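Local structure of gamma-glutamyltransferase 1 Threonine peptidase. MEROPS family T03 (Pseudomonas nitroreducens, 7D9E) at the interface of chains A and B. The protein catalyses the transfer of gamma-glutamyl groups to acceptors, a transpeptidation used in theanine synthesis, and works as a large and a small subunit cut from one precursor. Coordinates in Å, arbitrary orientation; residue numbers count along the deposited sequence, not the author numbering. Chains: chain A, Gamma-glutamyltransferase 1 Threonine peptidase. MEROPS family T03; chain B, Gamma-glutamyltransferase 1 Threonine peptidase. MEROPS family T03.

Contact 1: the interface of chains A and B. Residues chain A 118-119, 177; chain B 21-22, 25, 39, 42, 53.
A:Leu119 reaches with its CD2 methyl over one face of the indole of B:Trp22, whose modelled part is incomplete. The methyl lies 3.9 Å from B:Trp22 CD2 and about as far from CG and CD1, so it rests on the ring rather than at its rim. A:Leu177, from helix 165-178, approaches the same indole more distantly. The methyl of A:Leu119 also packs on B:Asp42, with its CD2 3.6 Å from B:Asp42 CB, where the two side chains run aslant. Here lies the wider lesson: one inserted leucine gains its grip from the aliphatic part of an acidic residue as well as from an aromatic surface.

Farther out, both carboxylate oxygens of B:Asp42 are held. A:Ser118 OG donates to B:Asp42 OD1 at 2.6 Å, arriving on the anti side and 24° out of the carboxylate plane. OD2 takes the backbone N of B:Ala53 on its syn lone pair, which limits rotation of the group. With CG anti to the backbone N (chi1 -171°), B:Asp42 turns its carboxylate between these donors.

B:Asp39 OD1 likewise receives the backbone N of B:Trp22 on a syn lone pair, tying the carboxylate to a loop that includes the glutamate-binding residue B:Asn21. The pair formed by A:Leu119 O and B:Asp39 OD2, 2.6 Å apart, would be a clash of acceptors unless a proton, not seen here, lies between them.

Contact 2: the interface of chains A and B. Residues chain A 187, 201, 229; chain B 30-32, 34.
B:Gly32 lies against the carboxylate of A:Glu201, its CA 3.5 Å from A:Glu201 CD, with no side chain to hold the acid off. Its backbone N is near A:Glu201 OE1 and the phenol oxygen OH of A:Tyr187, but both hydrogen bonds are weak. The firmer link is within chain A: A:Tyr187 OH donates to A:Glu201 OE1 at 3.1 Å, meeting it on the syn side and 24° out of the carboxylate plane. The acid carbon CD of A:Glu201 lies at the edge of the tyrosine ring, in its plane. This bond within chain A thus helps set the acid that faces the glycine, although the tyrosine touches chain B as well. Beyond CG the chain of A:Glu201 is extended (chi2 -166°), carrying the carboxylate from helix 200-212 to the loop of chain B.

The hydroxyl of A:Tyr187 also touches the backbone of the preceding residue, with OH 3.4 Å from B:Lys31 CA. Only part of that lysine side chain is modelled.

A:Gln229, on helix 221-233, supplies a sounder direct bond. Its amide oxygen OE1 accepts B:Lys31 N at 2.9 Å in a nearly straight bond, 166° at the hydrogen, although the donor stands well above the carbonyl plane. The contact illustrates how helix-borne side chains can secure a partner loop through its backbone. On the far side of the glycine, a water bridges the subunits, 2.8 Å from B:Gly32 O and 2.9 Å from A:Glu201 O.

Contact 3: the interface of chains A and B. Residues chain A 81, 90, 263-265; chain B 75-77.
The carbonyl oxygen of B:Pro76 is approached by two threonine hydroxyls of chain A. A:Thr81 OG1 makes the firm bond, donating to B:Pro76 O at 2.8 Å, from 54° above the carbonyl plane rather than along a lone pair. A:Thr264 OG1 adds a weak bond at 3.5 Å to B:Pro76 O. The hydroxyl of A:Thr81 stands anti to its own carbonyl carbon (chi1 -59°), a setting that turns it toward chain B. A:Thr81 OG1 also lies at the edge of the A:Phe90 ring, in its plane, and is 3.7 Å from B:Pro76 CG. The threonine oxygen therefore meets both the carbonyl and the ring of the same proline.

A:Thr264 does its main work on the next residue. Its OG1 pairs with B:Ser77 OG at 2.8 Å, the direction of this hydroxyl-to-hydroxyl bond remaining undecided. B:Ser77 OG in turn donates to B:Ser75 O at 2.8 Å, also from above the carbonyl plane, and this link within chain B fixes the serine hydroxyl for its partner. Such a relay is a good example of short side chains joining two subunits with very little buried surface. Apolar support is slight, A:Ala265 CB lying 4.1 Å from B:Pro76 CD.

In the fold, the contact joins strand 77-84 and the end of strand 260-264 of chain A to the start of strand 77-81 of chain B.

Contact 4: the interface of chains A and B. Residues chain A 61, 72-73, 77-78, 93, 130; chain B 18-19.
B:Tyr18 presents one ring face to A:Asn73, whose amide nitrogen ND2 stands 3.6 Å above the plane, offset toward the rim. At the ring's edge, in plane, lies the CG2 methyl of A:Thr130, 3.8 Å from B:Tyr18 CD2. A second aromatic group, A:Tyr93, carries the carbonyl oxygen of A:Gly78 over the centre of one face and brings its phenol OH to 3.5 Å from B:Tyr18 CB. The amide over B:Tyr18 is itself anchored: A:Thr130 OG1 donates to A:Asn73 OD1 at 2.8 Å, so one threonine both borders the ring and positions what lies above it.

With CG set between its backbone N and carbonyl carbon (chi1 76°), the tyrosine reaches into chain A as far as helix 53-67. Beneath this packing the backbones pair as antiparallel strands, A:Gly77 N bonding to B:Thr19 O at 3.1 Å and B:Thr19 N to A:Gly77 O at 2.9 Å. The site exemplifies a sheet continued across subunits and locked by an aromatic side chain; it probably also steadies B:Thr19, a glutamate-binding residue. At the far end of the ring, B:Tyr18 OH donates to A:Ala61 O at 2.6 Å, in the carbonyl plane and on a lone pair.

Contact 1: the interface of chains A and B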
loop_
_atom_site.group_PDB
_atom_site.type_symbol
_atom_site.label_atom_id
_atom_site.label_comp_id
_atom_site.label_asym_id
_atom_site.label_seq_id
_atom_site.Cartn_x
_atom_site.Cartn_y
_atom_site.Cartn_z
ATOM N N SER A 118 13.897 5.227 13.133
ATOM C CA SER A 118 12.690 4.490 12.779
ATOM C C SER A 118 12.681 4.071 11.316
ATOM O O SER A 118 11.690 3.498 10.851
ATOM C CB SER A 118 11.469 5.357 13.095
ATOM O OG SER A 118 11.466 6.533 12.298
ATOM N N LEU A 119 13.770 4.330 10.576
ATOM C CA LEU A 119 13.819 3.959 9.166
ATOM C C LEU A 119 14.943 3.011 8.795
ATOM O O LEU A 119 14.810 2.266 7.817
ATOM C CB LEU A 119 13.962 5.211 8.295
ATOM C CG LEU A 119 12.724 6.104 8.191
ATOM C CD1 LEU A 119 13.110 7.377 7.456
ATOM C CD2 LEU A 119 11.617 5.380 7.476
ATOM N N LEU A 177 20.547 6.169 1.951
ATOM C CA LEU A 177 19.948 6.240 3.281
ATOM C C LEU A 177 20.669 5.333 4.271
ATOM O O LEU A 177 20.917 5.733 5.414
ATOM C CB LEU A 177 18.474 5.840 3.205
ATOM C CG LEU A 177 17.682 5.903 4.510
ATOM C CD1 LEU A 177 17.702 7.302 5.104
ATOM C CD2 LEU A 177 16.255 5.415 4.310
ATOM N N ASN B 21 7.656 -0.735 3.747
ATOM C CA ASN B 21 7.569 0.697 4.007
ATOM C C ASN B 21 8.487 1.412 2.994
ATOM O O ASN B 21 8.143 1.495 1.798
ATOM C CB ASN B 21 7.804 1.125 5.441
ATOM C CG ASN B 21 7.542 2.607 5.626
ATOM O OD1 ASN B 21 6.836 3.217 4.793
ATOM N ND2 ASN B 21 8.105 3.201 6.664
ATOM N N TRP B 22 9.633 1.920 3.414
ATOM C CA TRP B 22 10.542 2.539 2.451
ATOM C C TRP B 22 11.094 1.457 1.518
ATOM O O TRP B 22 11.008 0.265 1.795
ATOM C CB TRP B 22 11.649 3.333 3.163
ATOM C CG TRP B 22 11.203 4.748 3.570
ATOM C CD1 TRP B 22 9.937 5.149 3.923
ATOM C CD2 TRP B 22 12.023 5.927 3.643
ATOM N N GLY B 25 13.143 -1.376 2.784
ATOM C CA GLY B 25 12.876 -1.462 4.210
ATOM C C GLY B 25 13.972 -0.865 5.068
ATOM O O GLY B 25 14.522 0.205 4.785
ATOM N N ASP B 39 10.813 -1.397 7.629
ATOM C CA ASP B 39 10.927 -0.256 8.549
ATOM C C ASP B 39 9.562 0.372 8.797
ATOM O O ASP B 39 9.421 1.604 8.772
ATOM C CB ASP B 39 12.000 0.777 8.144
ATOM C CG ASP B 39 11.828 1.390 6.738
ATOM O OD1 ASP B 39 10.869 1.051 6.050
ATOM O OD2 ASP B 39 12.733 2.182 6.335
ATOM N N ASP B 42 8.117 3.474 11.312
ATOM C CA ASP B 42 8.049 4.903 11.038
ATOM C C ASP B 42 6.633 5.373 10.718
ATOM O O ASP B 42 6.380 6.582 10.681
ATOM C CB ASP B 42 8.984 5.292 9.892
ATOM C CG ASP B 42 9.091 6.796 9.733
ATOM O OD1 ASP B 42 9.619 7.446 10.659
ATOM O OD2 ASP B 42 8.679 7.346 8.683
ATOM N N ALA B 53 8.156 10.135 7.429
ATOM C CA ALA B 53 8.823 10.178 6.133
ATOM C C ALA B 53 7.898 10.623 5.007
ATOM O O ALA B 53 8.384 11.140 3.994
ATOM C CB ALA B 53 9.398 8.789 5.817
#

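Contact 2: the interface of chains A and B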
loop_
_atom_site.group_PDB
_atom_site.type_symbol
_atom_site.label_atom_id
_atom_site.label_comp_id
_atom_site.label_asym_id
_atom_site.label_seq_id
_atom_site.Cartn_x
_atom_site.Cartn_y
_atom_site.Cartn_z
ATOM N N TYR A 187 24.174 -8.368 0.650
ATOM C CA TYR A 187 23.201 -9.213 -0.022
ATOM C C TYR A 187 22.685 -8.639 -1.321
ATOM O O TYR A 187 22.346 -9.405 -2.213
ATOM C CB TYR A 187 22.004 -9.489 0.899
ATOM C CG TYR A 187 22.370 -10.492 1.965
ATOM C CD1 TYR A 187 22.951 -10.088 3.154
ATOM C CD2 TYR A 187 22.162 -11.847 1.760
ATOM C CE1 TYR A 187 23.316 -11.013 4.116
ATOM C CE2 TYR A 187 22.508 -12.772 2.719
ATOM C CZ TYR A 187 23.079 -12.346 3.892
ATOM O OH TYR A 187 23.425 -13.279 4.839
ATOM N N GLU A 201 20.098 -18.023 -0.498
ATOM C CA GLU A 201 19.618 -18.176 0.875
ATOM C C GLU A 201 18.105 -18.006 0.931
ATOM O O GLU A 201 17.400 -18.747 1.631
ATOM C CB GLU A 201 20.305 -17.167 1.794
ATOM C CG GLU A 201 21.785 -17.437 2.041
ATOM C CD GLU A 201 22.341 -16.638 3.209
ATOM O OE1 GLU A 201 21.745 -15.594 3.552
ATOM O OE2 GLU A 201 23.398 -17.032 3.759
ATOM N N GLN A 229 19.544 -12.325 14.125
ATOM C CA GLN A 229 19.881 -11.035 13.543
ATOM C C GLN A 229 19.492 -9.901 14.483
ATOM O O GLN A 229 20.211 -8.905 14.589
ATOM C CB GLN A 229 19.180 -10.883 12.203
ATOM C CG GLN A 229 19.617 -9.668 11.424
ATOM C CD GLN A 229 20.996 -9.844 10.861
ATOM O OE1 GLN A 229 21.370 -10.942 10.434
ATOM N NE2 GLN A 229 21.784 -8.784 10.895
ATOM N N VAL B 30 18.219 -10.641 7.049
ATOM C CA VAL B 30 18.368 -11.711 8.030
ATOM C C VAL B 30 19.460 -12.654 7.541
ATOM O O VAL B 30 19.267 -13.411 6.585
ATOM C CB VAL B 30 17.049 -12.450 8.261
ATOM C CG1 VAL B 30 17.264 -13.634 9.188
ATOM C CG2 VAL B 30 16.032 -11.486 8.833
ATOM N N LYS B 31 20.614 -12.607 8.189
ATOM C CA LYS B 31 21.731 -13.436 7.763
ATOM C C LYS B 31 21.313 -14.901 7.763
ATOM O O LYS B 31 20.706 -15.388 8.722
ATOM C CB LYS B 31 22.913 -13.234 8.716
ATOM C CG LYS B 31 24.155 -14.042 8.375
ATOM C CD LYS B 31 25.339 -13.624 9.255
ATOM N N GLY B 32 21.660 -15.604 6.685
ATOM C CA GLY B 32 21.327 -16.995 6.527
ATOM C C GLY B 32 19.977 -17.256 5.894
ATOM O O GLY B 32 19.745 -18.373 5.416
ATOM N N GLY B 34 18.205 -14.434 3.966
ATOM C CA GLY B 34 18.241 -13.698 2.723
ATOM C C GLY B 34 17.140 -12.685 2.488
ATOM O O GLY B 34 17.112 -12.090 1.408
HETATM O O HOH W 1 17.889 -20.038 4.168
#

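Contact 3: the interface of chains A and B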
loop_
_atom_site.group_PDB
_atom_site.type_symbol
_atom_site.label_atom_id
_atom_site.label_comp_id
_atom_site.label_asym_id
_atom_site.label_seq_id
_atom_site.Cartn_x
_atom_site.Cartn_y
_atom_site.Cartn_z
ATOM N N THR A 81 -7.709 -7.257 -0.019
ATOM C CA THR A 81 -9.150 -7.165 -0.186
ATOM C C THR A 81 -9.563 -8.219 -1.195
ATOM O O THR A 81 -8.912 -8.378 -2.229
ATOM C CB THR A 81 -9.534 -5.764 -0.665
ATOM O OG1 THR A 81 -9.064 -4.818 0.318
ATOM C CG2 THR A 81 -11.041 -5.617 -0.815
ATOM N N PHE A 90 -11.716 -8.954 3.904
ATOM C CA PHE A 90 -10.521 -8.165 4.103
ATOM C C PHE A 90 -9.603 -8.871 5.089
ATOM O O PHE A 90 -10.036 -9.261 6.180
ATOM C CB PHE A 90 -10.834 -6.763 4.621
ATOM C CG PHE A 90 -9.608 -5.899 4.751
ATOM C CD1 PHE A 90 -9.077 -5.255 3.651
ATOM C CD2 PHE A 90 -8.981 -5.746 5.962
ATOM C CE1 PHE A 90 -7.952 -4.463 3.758
ATOM C CE2 PHE A 90 -7.847 -4.959 6.074
ATOM C CZ PHE A 90 -7.324 -4.334 4.997
ATOM N N TYR A 263 -15.336 -1.703 -2.095
ATOM C CA TYR A 263 -14.827 -2.360 -0.908
ATOM C C TYR A 263 -13.348 -2.048 -0.813
ATOM O O TYR A 263 -12.602 -2.210 -1.791
ATOM C CB TYR A 263 -15.001 -3.865 -1.032
ATOM C CG TYR A 263 -16.438 -4.274 -1.008
ATOM C CD1 TYR A 263 -17.191 -4.206 0.163
ATOM C CD2 TYR A 263 -17.068 -4.714 -2.162
ATOM C CE1 TYR A 263 -18.516 -4.590 0.184
ATOM C CE2 TYR A 263 -18.398 -5.085 -2.158
ATOM C CZ TYR A 263 -19.123 -5.022 -0.988
ATOM O OH TYR A 263 -20.449 -5.405 -0.982
ATOM N N THR A 264 -12.924 -1.563 0.349
ATOM C CA THR A 264 -11.531 -1.141 0.509
ATOM C C THR A 264 -11.111 -1.343 1.956
ATOM O O THR A 264 -11.848 -1.910 2.763
ATOM C CB THR A 264 -11.353 0.301 -0.009
ATOM O OG1 THR A 264 -9.956 0.637 -0.086
ATOM C CG2 THR A 264 -12.086 1.302 0.849
ATOM N N ALA A 265 -9.904 -0.880 2.260
ATOM C CA ALA A 265 -9.270 -1.232 3.522
ATOM C C ALA A 265 -9.855 -0.428 4.670
ATOM O O ALA A 265 -9.848 0.802 4.618
ATOM C CB ALA A 265 -7.771 -0.945 3.418
ATOM N N SER B 75 -4.512 0.865 0.413
ATOM C CA SER B 75 -5.949 0.867 0.156
ATOM C C SER B 75 -6.321 -0.067 -0.988
ATOM O O SER B 75 -6.920 0.353 -1.978
ATOM C CB SER B 75 -6.404 2.288 -0.165
ATOM O OG SER B 75 -6.094 3.193 0.887
ATOM N N PRO B 76 -5.992 -1.347 -0.879
ATOM C CA PRO B 76 -6.385 -2.289 -1.937
ATOM C C PRO B 76 -7.899 -2.298 -2.051
ATOM O O PRO B 76 -8.607 -2.391 -1.051
ATOM C CB PRO B 76 -5.853 -3.634 -1.446
ATOM C CG PRO B 76 -5.679 -3.452 0.069
ATOM C CD PRO B 76 -5.321 -2.015 0.250
ATOM N N SER B 77 -8.396 -2.161 -3.275
ATOM C CA SER B 77 -9.802 -1.878 -3.485
ATOM C C SER B 77 -10.398 -2.749 -4.578
ATOM O O SER B 77 -9.725 -3.139 -5.538
ATOM C CB SER B 77 -9.923 -0.409 -3.940
ATOM O OG SER B 77 -9.555 0.505 -2.903
#

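Contact 4: the interface of chains A and B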
loop_
_atom_site.group_PDB
_atom_site.type_symbol
_atom_site.label_atom_id
_atom_site.label_comp_id
_atom_site.label_asym_id
_atom_site.label_seq_id
_atom_site.Cartn_x
_atom_site.Cartn_y
_atom_site.Cartn_z
ATOM N N ALA A 61 2.545 -13.184 -4.770
ATOM C CA ALA A 61 3.142 -12.485 -3.640
ATOM C C ALA A 61 4.495 -13.073 -3.275
ATOM O O ALA A 61 5.430 -12.334 -2.956
ATOM C CB ALA A 61 2.202 -12.532 -2.442
ATOM N N GLY A 72 7.935 -6.006 -2.561
ATOM C CA GLY A 72 7.492 -7.369 -2.330
ATOM C C GLY A 72 8.363 -8.013 -1.277
ATOM O O GLY A 72 9.554 -7.711 -1.177
ATOM N N ASN A 73 7.773 -8.881 -0.465
ATOM C CA ASN A 73 8.483 -9.212 0.756
ATOM C C ASN A 73 7.912 -10.435 1.447
ATOM O O ASN A 73 6.738 -10.770 1.294
ATOM C CB ASN A 73 8.380 -8.034 1.735
ATOM C CG ASN A 73 6.981 -7.856 2.268
ATOM O OD1 ASN A 73 6.594 -8.492 3.259
ATOM N ND2 ASN A 73 6.206 -6.980 1.625
ATOM N N GLY A 77 4.657 -6.517 5.606
ATOM C CA GLY A 77 3.255 -6.796 5.872
ATOM C C GLY A 77 2.390 -6.135 4.823
ATOM O O GLY A 77 2.893 -5.518 3.882
ATOM N N GLY A 78 1.074 -6.251 4.998
ATOM C CA GLY A 78 0.178 -5.703 3.997
ATOM C C GLY A 78 -1.266 -6.058 4.268
ATOM O O GLY A 78 -1.635 -6.477 5.374
ATOM N N TYR A 93 -2.735 -8.207 7.426
ATOM C CA TYR A 93 -1.465 -8.825 7.805
ATOM C C TYR A 93 -0.395 -7.739 7.952
ATOM O O TYR A 93 0.775 -7.898 7.598
ATOM C CB TYR A 93 -1.107 -10.006 6.896
ATOM C CG TYR A 93 -0.935 -9.709 5.435
ATOM C CD1 TYR A 93 -1.993 -9.798 4.550
ATOM C CD2 TYR A 93 0.304 -9.403 4.928
ATOM C CE1 TYR A 93 -1.807 -9.518 3.205
ATOM C CE2 TYR A 93 0.499 -9.157 3.589
ATOM C CZ TYR A 93 -0.559 -9.238 2.734
ATOM O OH TYR A 93 -0.379 -8.968 1.380
ATOM N N THR A 130 3.527 -10.932 6.460
ATOM C CA THR A 130 3.189 -11.418 5.125
ATOM C C THR A 130 3.009 -12.935 5.054
ATOM O O THR A 130 2.023 -13.418 4.488
ATOM C CB THR A 130 4.221 -10.924 4.126
ATOM O OG1 THR A 130 4.119 -9.505 4.099
ATOM C CG2 THR A 130 3.940 -11.484 2.763
ATOM N N TYR B 18 1.167 -4.670 -0.410
ATOM C CA TYR B 18 2.069 -5.069 0.667
ATOM C C TYR B 18 3.391 -4.335 0.510
ATOM O O TYR B 18 3.674 -3.727 -0.523
ATOM C CB TYR B 18 2.128 -6.600 0.839
ATOM C CG TYR B 18 2.913 -7.420 -0.156
ATOM C CD1 TYR B 18 3.206 -6.954 -1.426
ATOM C CD2 TYR B 18 3.337 -8.701 0.175
ATOM C CE1 TYR B 18 3.928 -7.731 -2.333
ATOM C CE2 TYR B 18 4.066 -9.479 -0.717
ATOM C CZ TYR B 18 4.350 -8.986 -1.971
ATOM O OH TYR B 18 5.066 -9.738 -2.873
ATOM N N THR B 19 4.208 -4.383 1.559
ATOM C CA THR B 19 5.276 -3.404 1.689
ATOM C C THR B 19 6.304 -3.768 2.737
ATOM O O THR B 19 6.035 -4.534 3.666
ATOM C CB THR B 19 4.669 -2.017 2.036
ATOM O OG1 THR B 19 5.647 -0.987 1.850
ATOM C CG2 THR B 19 4.103 -1.952 3.442
#

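Contact 4 is the bridge among the sites, its centre about 14 Å from that of contact 3 and 15 Å from that of contact 1. Strand 77-84 of chain A serves both contacts 3 and 4, pairing with chain B at its start and bonding through a side chain farther along. B:Thr19 in contact 4 and B:Asn21 in contact 1 both belong to the glutamate site, and contact 1 is centred about 10 Å from the nucleophile B:Thr1. Contact 2, about 32 Å from contact 3, clasps an outlying loop. Together they probably help hold the cleaved subunits together around the active site.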